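Local coordinates for 432aa long hypothetical deoxyribodipyrimidine photolyase (Sulfolobus tokodaii, PDB 2E0I), which probably repairs ultraviolet-induced cyclobutane pyrimidine dimers in DNA with light, binding one catalytic-type FAD and a second FAD likely to serve as light-harvesting cofactor, at residues Leu220-Tyr231 with Arg242-Phe250. Sequence-based numbering, arbitrary orientation.
Sequences LKFGTISMREAY and RELYWRDFF. With FAD (flavin-adenine dinucleotide), chain E.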
ATOM      1  N   LEU A 220      -5.725  -1.750   5.981  1.00 12.47           N
ATOM      2  CA  LEU A 220      -6.452  -0.619   5.404  1.00 11.73           C
ATOM      3  C   LEU A 220      -6.472  -0.768   3.877  1.00 12.40           C
ATOM      4  O   LEU A 220      -7.519  -0.655   3.242  1.00 12.23           O
ATOM      5  CB  LEU A 220      -5.783   0.704   5.797  1.00  9.10           C
ATOM      6  CG  LEU A 220      -5.808   1.063   7.289  1.00  8.67           C
ATOM      7  CD1 LEU A 220      -4.899   2.239   7.538  1.00  6.05           C
ATOM      8  CD2 LEU A 220      -7.233   1.361   7.747  1.00  5.89           C
ATOM      9  N   LYS A 221      -5.308  -1.047   3.301  1.00 12.95           N
ATOM     10  CA  LYS A 221      -5.175  -1.220   1.864  1.00 12.67           C
ATOM     11  C   LYS A 221      -6.095  -2.324   1.341  1.00 13.03           C
ATOM     12  O   LYS A 221      -6.728  -2.159   0.298  1.00 12.95           O
ATOM     13  CB  LYS A 221      -3.707  -1.517   1.521  1.00 14.24           C
ATOM     14  CG  LYS A 221      -3.473  -2.559   0.428  1.00 16.37           C
ATOM     15  CD  LYS A 221      -3.816  -2.047  -0.949  1.00 17.84           C
ATOM     16  CE  LYS A 221      -3.707  -3.166  -1.963  1.00 17.97           C
ATOM     17  NZ  LYS A 221      -3.705  -2.621  -3.354  1.00 21.36           N
ATOM     18  N   PHE A 222      -6.182  -3.445   2.056  1.00 13.12           N
ATOM     19  CA  PHE A 222      -7.040  -4.537   1.607  1.00 12.16           C
ATOM     20  C   PHE A 222      -8.437  -4.508   2.204  1.00 12.93           C
ATOM     21  O   PHE A 222      -9.260  -5.377   1.928  1.00 13.43           O
ATOM     22  CB  PHE A 222      -6.360  -5.871   1.865  1.00 10.81           C
ATOM     23  CG  PHE A 222      -5.352  -6.228   0.813  1.00 11.99           C
ATOM     24  CD1 PHE A 222      -5.768  -6.557  -0.483  1.00 11.40           C
ATOM     25  CD2 PHE A 222      -3.993  -6.196   1.095  1.00 10.29           C
ATOM     26  CE1 PHE A 222      -4.845  -6.847  -1.479  1.00 10.90           C
ATOM     27  CE2 PHE A 222      -3.062  -6.485   0.105  1.00 11.79           C
ATOM     28  CZ  PHE A 222      -3.494  -6.813  -1.191  1.00 11.48           C
ATOM     29  N   GLY A 223      -8.693  -3.499   3.032  1.00 14.53           N
ATOM     30  CA  GLY A 223     -10.005  -3.321   3.634  1.00 15.02           C
ATOM     31  C   GLY A 223     -10.566  -4.333   4.618  1.00 15.97           C
ATOM     32  O   GLY A 223     -11.779  -4.561   4.609  1.00 16.02           O
ATOM     33  N   THR A 224      -9.731  -4.943   5.460  1.00 14.99           N
ATOM     34  CA  THR A 224     -10.264  -5.878   6.435  1.00 15.48           C
ATOM     35  C   THR A 224     -11.018  -5.051   7.482  1.00 16.74           C
ATOM     36  O   THR A 224     -11.858  -5.567   8.216  1.00 17.96           O
ATOM     37  CB  THR A 224      -9.154  -6.703   7.089  1.00 15.46           C
ATOM     38  OG1 THR A 224      -8.199  -5.831   7.712  1.00 14.93           O
ATOM     39  CG2 THR A 224      -8.476  -7.561   6.042  1.00 12.62           C
ATOM     40  N   ILE A 225     -10.693  -3.761   7.550  1.00 17.60           N
ATOM     41  CA  ILE A 225     -11.379  -2.809   8.437  1.00 19.35           C
ATOM     42  C   ILE A 225     -11.547  -1.537   7.600  1.00 19.56           C
ATOM     43  O   ILE A 225     -10.701  -1.238   6.759  1.00 21.05           O
ATOM     44  CB  ILE A 225     -10.575  -2.454   9.718  1.00 19.39           C
ATOM     45  CG1 ILE A 225      -9.304  -1.707   9.360  1.00 18.71           C
ATOM     46  CG2 ILE A 225     -10.221  -3.711  10.484  1.00 20.60           C
ATOM     47  CD1 ILE A 225      -8.547  -1.280  10.572  1.00 20.47           C
ATOM     48  N   SER A 226     -12.624  -0.787   7.804  1.00 19.29           N
ATOM     49  CA  SER A 226     -12.816   0.411   7.002  1.00 19.31           C
ATOM     50  C   SER A 226     -12.065   1.629   7.525  1.00 20.04           C
ATOM     51  O   SER A 226     -11.756   1.739   8.708  1.00 20.08           O
ATOM     52  CB  SER A 226     -14.290   0.755   6.889  1.00 17.82           C
ATOM     53  OG  SER A 226     -14.660   1.631   7.928  1.00 19.94           O
ATOM     54  N   MET A 227     -11.781   2.539   6.602  1.00 21.64           N
ATOM     55  CA  MET A 227     -11.078   3.791   6.862  1.00 21.73           C
ATOM     56  C   MET A 227     -11.826   4.545   7.960  1.00 21.14           C
ATOM     57  O   MET A 227     -11.227   5.182   8.835  1.00 19.87           O
ATOM     58  CB  MET A 227     -11.083   4.605   5.569  1.00 23.81           C
ATOM     59  CG  MET A 227      -9.929   5.553   5.395  1.00 28.25           C
ATOM     60  SD  MET A 227      -8.342   4.728   5.332  1.00 27.23           S
ATOM     61  CE  MET A 227      -7.312   6.170   5.686  1.00 29.84           C
ATOM     62  N   ARG A 228     -13.151   4.448   7.888  1.00 20.63           N
ATOM     63  CA  ARG A 228     -14.055   5.079   8.830  1.00 20.58           C
ATOM     64  C   ARG A 228     -13.964   4.432  10.214  1.00 22.07           C
ATOM     65  O   ARG A 228     -14.070   5.116  11.236  1.00 22.53           O
ATOM     66  CB  ARG A 228     -15.479   4.992   8.286  1.00 19.24           C
ATOM     67  CG  ARG A 228     -15.705   5.872   7.062  1.00 19.37           C
ATOM     68  CD  ARG A 228     -17.078   5.648   6.473  1.00 19.08           C
ATOM     69  NE  ARG A 228     -17.234   4.274   6.008  1.00 21.54           N
ATOM     70  CZ  ARG A 228     -16.665   3.790   4.906  1.00 21.76           C
ATOM     71  NH1 ARG A 228     -15.905   4.583   4.158  1.00 19.85           N
ATOM     72  NH2 ARG A 228     -16.858   2.520   4.552  1.00 20.44           N
ATOM     73  N   GLU A 229     -13.768   3.116  10.247  1.00 22.22           N
ATOM     74  CA  GLU A 229     -13.652   2.415  11.513  1.00 22.61           C
ATOM     75  C   GLU A 229     -12.343   2.793  12.198  1.00 21.95           C
ATOM     76  O   GLU A 229     -12.323   3.083  13.389  1.00 21.04           O
ATOM     77  CB  GLU A 229     -13.715   0.902  11.300  1.00 24.73           C
ATOM     78  CG  GLU A 229     -15.082   0.412  10.857  1.00 29.87           C
ATOM     79  CD  GLU A 229     -15.209  -1.119  10.817  1.00 33.05           C
ATOM     80  OE1 GLU A 229     -14.561  -1.770   9.955  1.00 33.29           O
ATOM     81  OE2 GLU A 229     -15.969  -1.664  11.657  1.00 32.97           O
ATOM     82  N   ALA A 230     -11.252   2.790  11.442  1.00 21.65           N
ATOM     83  CA  ALA A 230      -9.949   3.135  11.997  1.00 21.70           C
ATOM     84  C   ALA A 230     -10.055   4.527  12.576  1.00 22.81           C
ATOM     85  O   ALA A 230      -9.550   4.810  13.668  1.00 23.27           O
ATOM     86  CB  ALA A 230      -8.889   3.121  10.911  1.00 20.47           C
ATOM     87  N   TYR A 231     -10.730   5.392  11.827  1.00 22.52           N
ATOM     88  CA  TYR A 231     -10.899   6.772  12.230  1.00 21.32           C
ATOM     89  C   TYR A 231     -11.633   6.946  13.548  1.00 19.61           C
ATOM     90  O   TYR A 231     -11.141   7.600  14.447  1.00 20.08           O
ATOM     91  CB  TYR A 231     -11.629   7.557  11.141  1.00 22.26           C
ATOM     92  CG  TYR A 231     -11.953   8.967  11.564  1.00 23.00           C
ATOM     93  CD1 TYR A 231     -10.985   9.971  11.534  1.00 23.10           C
ATOM     94  CD2 TYR A 231     -13.223   9.285  12.038  1.00 23.67           C
ATOM     95  CE1 TYR A 231     -11.282  11.256  11.968  1.00 24.44           C
ATOM     96  CE2 TYR A 231     -13.529  10.556  12.475  1.00 25.23           C
ATOM     97  CZ  TYR A 231     -12.563  11.536  12.437  1.00 25.45           C
ATOM     98  OH  TYR A 231     -12.911  12.793  12.857  1.00 26.97           O
ATOM     99  N   ARG A 242      -4.244  12.372  11.523  1.00 31.01           N
ATOM    100  CA  ARG A 242      -3.696  13.197  10.459  1.00 32.04           C
ATOM    101  C   ARG A 242      -2.971  12.297   9.470  1.00 31.65           C
ATOM    102  O   ARG A 242      -3.046  12.506   8.258  1.00 31.94           O
ATOM    103  CB  ARG A 242      -2.724  14.245  11.005  1.00 34.13           C
ATOM    104  CG  ARG A 242      -2.527  15.450  10.076  1.00 37.31           C
ATOM    105  CD  ARG A 242      -1.394  16.351  10.548  1.00 41.08           C
ATOM    106  NE  ARG A 242      -0.151  15.602  10.583  1.00 46.43           N
ATOM    107  CZ  ARG A 242       0.502  15.203  11.674  1.00 49.00           C
ATOM    108  NH1 ARG A 242       1.624  14.506  11.528  1.00 50.81           N
ATOM    109  NH2 ARG A 242       0.074  15.511  12.893  1.00 49.80           N
ATOM    110  N   GLU A 243      -2.272  11.290   9.976  1.00 30.18           N
ATOM    111  CA  GLU A 243      -1.558  10.409   9.076  1.00 30.30           C
ATOM    112  C   GLU A 243      -2.510   9.533   8.278  1.00 27.46           C
ATOM    113  O   GLU A 243      -2.217   9.131   7.162  1.00 27.03           O
ATOM    114  CB  GLU A 243      -0.514   9.590   9.847  1.00 32.88           C
ATOM    115  CG  GLU A 243       0.848  10.306   9.844  1.00 38.93           C
ATOM    116  CD  GLU A 243       1.904   9.660  10.725  1.00 42.64           C
ATOM    117  OE1 GLU A 243       2.075   8.414  10.656  1.00 44.16           O
ATOM    118  OE2 GLU A 243       2.574  10.416  11.477  1.00 42.95           O
ATOM    119  N   LEU A 244      -3.675   9.266   8.838  1.00 25.59           N
ATOM    120  CA  LEU A 244      -4.662   8.462   8.141  1.00 23.63           C
ATOM    121  C   LEU A 244      -5.097   9.237   6.905  1.00 23.43           C
ATOM    122  O   LEU A 244      -5.373   8.662   5.851  1.00 24.35           O
ATOM    123  CB  LEU A 244      -5.864   8.226   9.049  1.00 22.31           C
ATOM    124  CG  LEU A 244      -6.582   6.890   8.930  1.00 22.07           C
ATOM    125  CD1 LEU A 244      -5.589   5.741   9.080  1.00 21.98           C
ATOM    126  CD2 LEU A 244      -7.629   6.814  10.018  1.00 23.40           C
ATOM    127  N   TYR A 245      -5.153  10.558   7.042  1.00 23.85           N
ATOM    128  CA  TYR A 245      -5.564  11.435   5.952  1.00 21.99           C
ATOM    129  C   TYR A 245      -4.535  11.473   4.829  1.00 21.68           C
ATOM    130  O   TYR A 245      -4.840  11.924   3.728  1.00 22.20           O
ATOM    131  CB  TYR A 245      -5.844  12.850   6.488  1.00 19.81           C
ATOM    132  CG  TYR A 245      -7.278  13.056   6.951  1.00 19.71           C
ATOM    133  CD1 TYR A 245      -8.312  13.182   6.028  1.00 18.55           C
ATOM    134  CD2 TYR A 245      -7.604  13.095   8.315  1.00 20.27           C
ATOM    135  CE1 TYR A 245      -9.636  13.336   6.437  1.00 19.98           C
ATOM    136  CE2 TYR A 245      -8.928  13.251   8.746  1.00 20.03           C
ATOM    137  CZ  TYR A 245      -9.946  13.366   7.797  1.00 22.64           C
ATOM    138  OH  TYR A 245     -11.277  13.485   8.189  1.00 23.00           O
ATOM    139  N   TRP A 246      -3.320  10.997   5.088  1.00 21.57           N
ATOM    140  CA  TRP A 246      -2.311  10.987   4.035  1.00 23.12           C
ATOM    141  C   TRP A 246      -2.643   9.958   2.967  1.00 23.04           C
ATOM    142  O   TRP A 246      -2.162  10.043   1.837  1.00 23.14           O
ATOM    143  CB  TRP A 246      -0.922  10.705   4.589  1.00 25.17           C
ATOM    144  CG  TRP A 246      -0.186  11.945   4.985  1.00 27.73           C
ATOM    145  CD1 TRP A 246      -0.073  12.463   6.235  1.00 28.76           C
ATOM    146  CD2 TRP A 246       0.543  12.822   4.121  1.00 27.74           C
ATOM    147  NE1 TRP A 246       0.685  13.607   6.208  1.00 29.67           N
ATOM    148  CE2 TRP A 246       1.077  13.848   4.920  1.00 28.41           C
ATOM    149  CE3 TRP A 246       0.797  12.837   2.748  1.00 27.86           C
ATOM    150  CZ2 TRP A 246       1.853  14.881   4.394  1.00 28.43           C
ATOM    151  CZ3 TRP A 246       1.569  13.867   2.225  1.00 28.25           C
ATOM    152  CH2 TRP A 246       2.088  14.872   3.047  1.00 26.84           C
ATOM    153  N   ARG A 247      -3.461   8.979   3.332  1.00 22.48           N
ATOM    154  CA  ARG A 247      -3.888   7.964   2.394  1.00 22.80           C
ATOM    155  C   ARG A 247      -4.823   8.586   1.376  1.00 24.45           C
ATOM    156  O   ARG A 247      -4.700   8.352   0.173  1.00 24.64           O
ATOM    157  CB  ARG A 247      -4.648   6.871   3.109  1.00 23.39           C
ATOM    158  CG  ARG A 247      -3.816   6.027   3.984  1.00 23.26           C
ATOM    159  CD  ARG A 247      -4.359   4.634   3.933  1.00 21.79           C
ATOM    160  NE  ARG A 247      -3.248   3.726   4.086  1.00 22.53           N
ATOM    161  CZ  ARG A 247      -2.916   2.732   3.273  1.00 21.16           C
ATOM    162  NH1 ARG A 247      -3.587   2.418   2.169  1.00 22.03           N
ATOM    163  NH2 ARG A 247      -1.849   2.054   3.585  1.00 24.28           N
ATOM    164  N   ASP A 248      -5.787   9.357   1.871  1.00 26.05           N
ATOM    165  CA  ASP A 248      -6.752  10.020   1.004  1.00 26.03           C
ATOM    166  C   ASP A 248      -6.026  10.992   0.089  1.00 24.80           C
ATOM    167  O   ASP A 248      -6.292  11.039  -1.120  1.00 24.84           O
ATOM    168  CB  ASP A 248      -7.779  10.789   1.832  1.00 30.23           C
ATOM    169  CG  ASP A 248      -8.928   9.921   2.311  1.00 34.77           C
ATOM    170  OD1 ASP A 248      -8.678   8.862   2.939  1.00 38.79           O
ATOM    171  OD2 ASP A 248     -10.092  10.312   2.066  1.00 38.54           O
ATOM    172  N   PHE A 249      -5.104  11.763   0.665  1.00 21.04           N
ATOM    173  CA  PHE A 249      -4.373  12.742  -0.111  1.00 18.59           C
ATOM    174  C   PHE A 249      -3.657  12.160  -1.318  1.00 17.20           C
ATOM    175  O   PHE A 249      -3.834  12.632  -2.444  1.00 17.56           O
ATOM    176  CB  PHE A 249      -3.352  13.466   0.747  1.00 19.24           C
ATOM    177  CG  PHE A 249      -2.634  14.551   0.011  1.00 19.79           C
ATOM    178  CD1 PHE A 249      -3.301  15.717  -0.358  1.00 19.89           C
ATOM    179  CD2 PHE A 249      -1.311  14.384  -0.381  1.00 20.70           C
ATOM    180  CE1 PHE A 249      -2.666  16.697  -1.111  1.00 20.26           C
ATOM    181  CE2 PHE A 249      -0.662  15.361  -1.138  1.00 21.18           C
ATOM    182  CZ  PHE A 249      -1.340  16.518  -1.506  1.00 21.12           C
ATOM    183  N   PHE A 250      -2.833  11.146  -1.097  1.00 14.88           N
ATOM    184  CA  PHE A 250      -2.108  10.557  -2.207  1.00 13.49           C
ATOM    185  C   PHE A 250      -3.009   9.851  -3.212  1.00 13.31           C
ATOM    186  O   PHE A 250      -2.754   9.899  -4.413  1.00 14.03           O
ATOM    187  CB  PHE A 250      -1.033   9.611  -1.699  1.00 13.60           C
ATOM    188  CG  PHE A 250       0.196  10.313  -1.180  1.00 13.62           C
ATOM    189  CD1 PHE A 250       0.830  11.289  -1.941  1.00 12.46           C
ATOM    190  CD2 PHE A 250       0.736   9.977   0.057  1.00 13.55           C
ATOM    191  CE1 PHE A 250       1.979  11.923  -1.478  1.00 12.76           C
ATOM    192  CE2 PHE A 250       1.894  10.609   0.526  1.00 14.67           C
ATOM    193  CZ  PHE A 250       2.513  11.584  -0.245  1.00 12.38           C
TER
HETATM  194  PA  FAD E1100       2.139   3.768  11.356  1.00 29.54           P
HETATM  195  O1A FAD E1100       1.794   2.910  12.513  1.00 31.28           O
HETATM  196  O2A FAD E1100       2.799   5.088  11.443  1.00 31.16           O
HETATM  197  O5B FAD E1100       0.630   4.266  11.095  1.00 31.26           O
HETATM  198  C5B FAD E1100       0.348   5.508  10.446  1.00 32.36           C
HETATM  199  C4B FAD E1100      -0.783   5.321   9.432  1.00 34.14           C
HETATM  200  O4B FAD E1100      -1.083   6.549   8.748  1.00 35.85           O
HETATM  201  C3B FAD E1100      -0.356   4.309   8.368  1.00 34.99           C
HETATM  202  O3B FAD E1100      -0.847   3.018   8.740  1.00 33.17           O
HETATM  203  C2B FAD E1100      -1.159   4.806   7.168  1.00 35.21           C
HETATM  204  O2B FAD E1100      -2.534   4.452   7.326  1.00 38.01           O
HETATM  205  C1B FAD E1100      -0.981   6.315   7.332  1.00 35.68           C
HETATM  206  N9A FAD E1100       0.347   6.771   6.855  1.00 34.64           N
HETATM  207  C8A FAD E1100       1.434   6.984   7.594  1.00 33.40           C
HETATM  208  N7A FAD E1100       2.405   7.478   6.828  1.00 33.44           N
HETATM  209  C5A FAD E1100       1.935   7.580   5.589  1.00 33.54           C
HETATM  210  C6A FAD E1100       2.457   8.012   4.374  1.00 32.04           C
HETATM  211  N6A FAD E1100       3.698   8.480   4.292  1.00 30.60           N
HETATM  212  N1A FAD E1100       1.685   7.961   3.278  1.00 31.20           N
HETATM  213  C2A FAD E1100       0.442   7.514   3.327  1.00 30.40           C
HETATM  214  N3A FAD E1100      -0.088   7.100   4.465  1.00 30.27           N
HETATM  215  C4A FAD E1100       0.625   7.121   5.602  1.00 33.30           C
HETATM  216  N1  FAD E1100       1.956   2.904   2.628  1.00 23.25           N
HETATM  217  C2  FAD E1100       1.103   1.951   2.058  1.00 24.48           C
HETATM  218  O2  FAD E1100       0.080   1.596   2.640  1.00 25.23           O
HETATM  219  N3  FAD E1100       1.441   1.352   0.837  1.00 26.07           N
HETATM  220  C4  FAD E1100       2.637   1.708   0.203  1.00 24.57           C
HETATM  221  O4  FAD E1100       2.907   1.226  -0.895  1.00 23.75           O
HETATM  222  C4X FAD E1100       3.488   2.643   0.783  1.00 24.01           C
HETATM  223  N5  FAD E1100       4.720   2.922   0.180  1.00 24.96           N
HETATM  224  C5X FAD E1100       5.579   3.876   0.739  1.00 24.55           C
HETATM  225  C6  FAD E1100       6.791   4.148   0.112  1.00 22.01           C
HETATM  226  C7  FAD E1100       7.638   5.119   0.637  1.00 23.91           C
HETATM  227  C7M FAD E1100       8.950   5.419  -0.091  1.00 24.69           C
HETATM  228  C8  FAD E1100       7.274   5.808   1.792  1.00 22.82           C
HETATM  229  C8M FAD E1100       8.172   6.901   2.377  1.00 23.13           C
HETATM  230  C9  FAD E1100       6.060   5.527   2.413  1.00 23.48           C
HETATM  231  C9A FAD E1100       5.199   4.565   1.891  1.00 25.13           C
HETATM  232  N10 FAD E1100       3.960   4.287   2.496  1.00 24.65           N
HETATM  233  C10 FAD E1100       3.155   3.252   1.992  1.00 23.77           C
HETATM  234  C1' FAD E1100       3.519   5.054   3.689  1.00 22.81           C
HETATM  235  C2' FAD E1100       3.889   4.512   5.073  1.00 24.46           C
HETATM  236  O2' FAD E1100       5.297   4.277   5.159  1.00 24.04           O
HETATM  237  C3' FAD E1100       3.120   3.237   5.429  1.00 26.29           C
HETATM  238  O3' FAD E1100       1.717   3.477   5.288  1.00 28.37           O
HETATM  239  C4' FAD E1100       3.395   2.807   6.872  1.00 26.48           C
HETATM  240  O4' FAD E1100       4.797   2.607   7.069  1.00 26.67           O
HETATM  241  C5' FAD E1100       2.648   1.516   7.212  1.00 27.16           C
HETATM  242  O5' FAD E1100       2.982   1.057   8.527  1.00 28.99           O
HETATM  243  P   FAD E1100       2.063   1.407   9.802  1.00 27.24           P
HETATM  244  O1P FAD E1100       0.662   1.076   9.460  1.00 28.14           O
HETATM  245  O2P FAD E1100       2.674   0.742  10.974  1.00 28.17           O
HETATM  246  O3P FAD E1100       2.206   3.009   9.934  1.00 30.28           O
HETATM  247  O   HOH W   1     -11.518  14.791  10.523  1.00 21.48           O
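Helix 227-231 packs against helix 242-250 nearly antiparallel, the axes 164° apart and 11.0 Å at closest approach, with Tyr231 facing Leu244; at the end of helix 217-221, Lys221 is nearest Arg247 in register (CA to CA 9.3 Å). In the FAD-binding helical region of the photolyase fold, Leu244 is a single knob in a hole made by Leu220, Met227, Ala230 and Tyr231, supplied by two successive short helices. Its CD2 branch lies 4.0 Å from Ala230 CB and meets the backbone of Tyr231, whereas CD1 is 3.9 Å from Leu220 CD1, these side chains crossing at about a right angle. Met227 comes tip to tip with Leu244; with CG anti to the backbone N (chi1 -152°) and a bend at chi2, its CE methyl also approaches Arg247 CD, at 3.8 Å. An alanine at Leu244 would lose both methyl branches and is likely to leave a gap between the helices, the Met227 methyl less held. A capping box starts helix 227-231: Glu229 N donates to Ser226 OG (2.9 Å) and Ser226 N, nearly straight at 174°, to Glu229 OE1 (3.1 Å). Lys221 NZ is hydrogen-bonded to O2' of one FAD; Leu220, Leu244 and Arg247 line the other's pocket, so the contact lies between them. Leu220 CB lies over one face of the Arg247 guanidinium, whose NE makes a weak 3.4 Å hydrogen bond to the latter FAD's O2B.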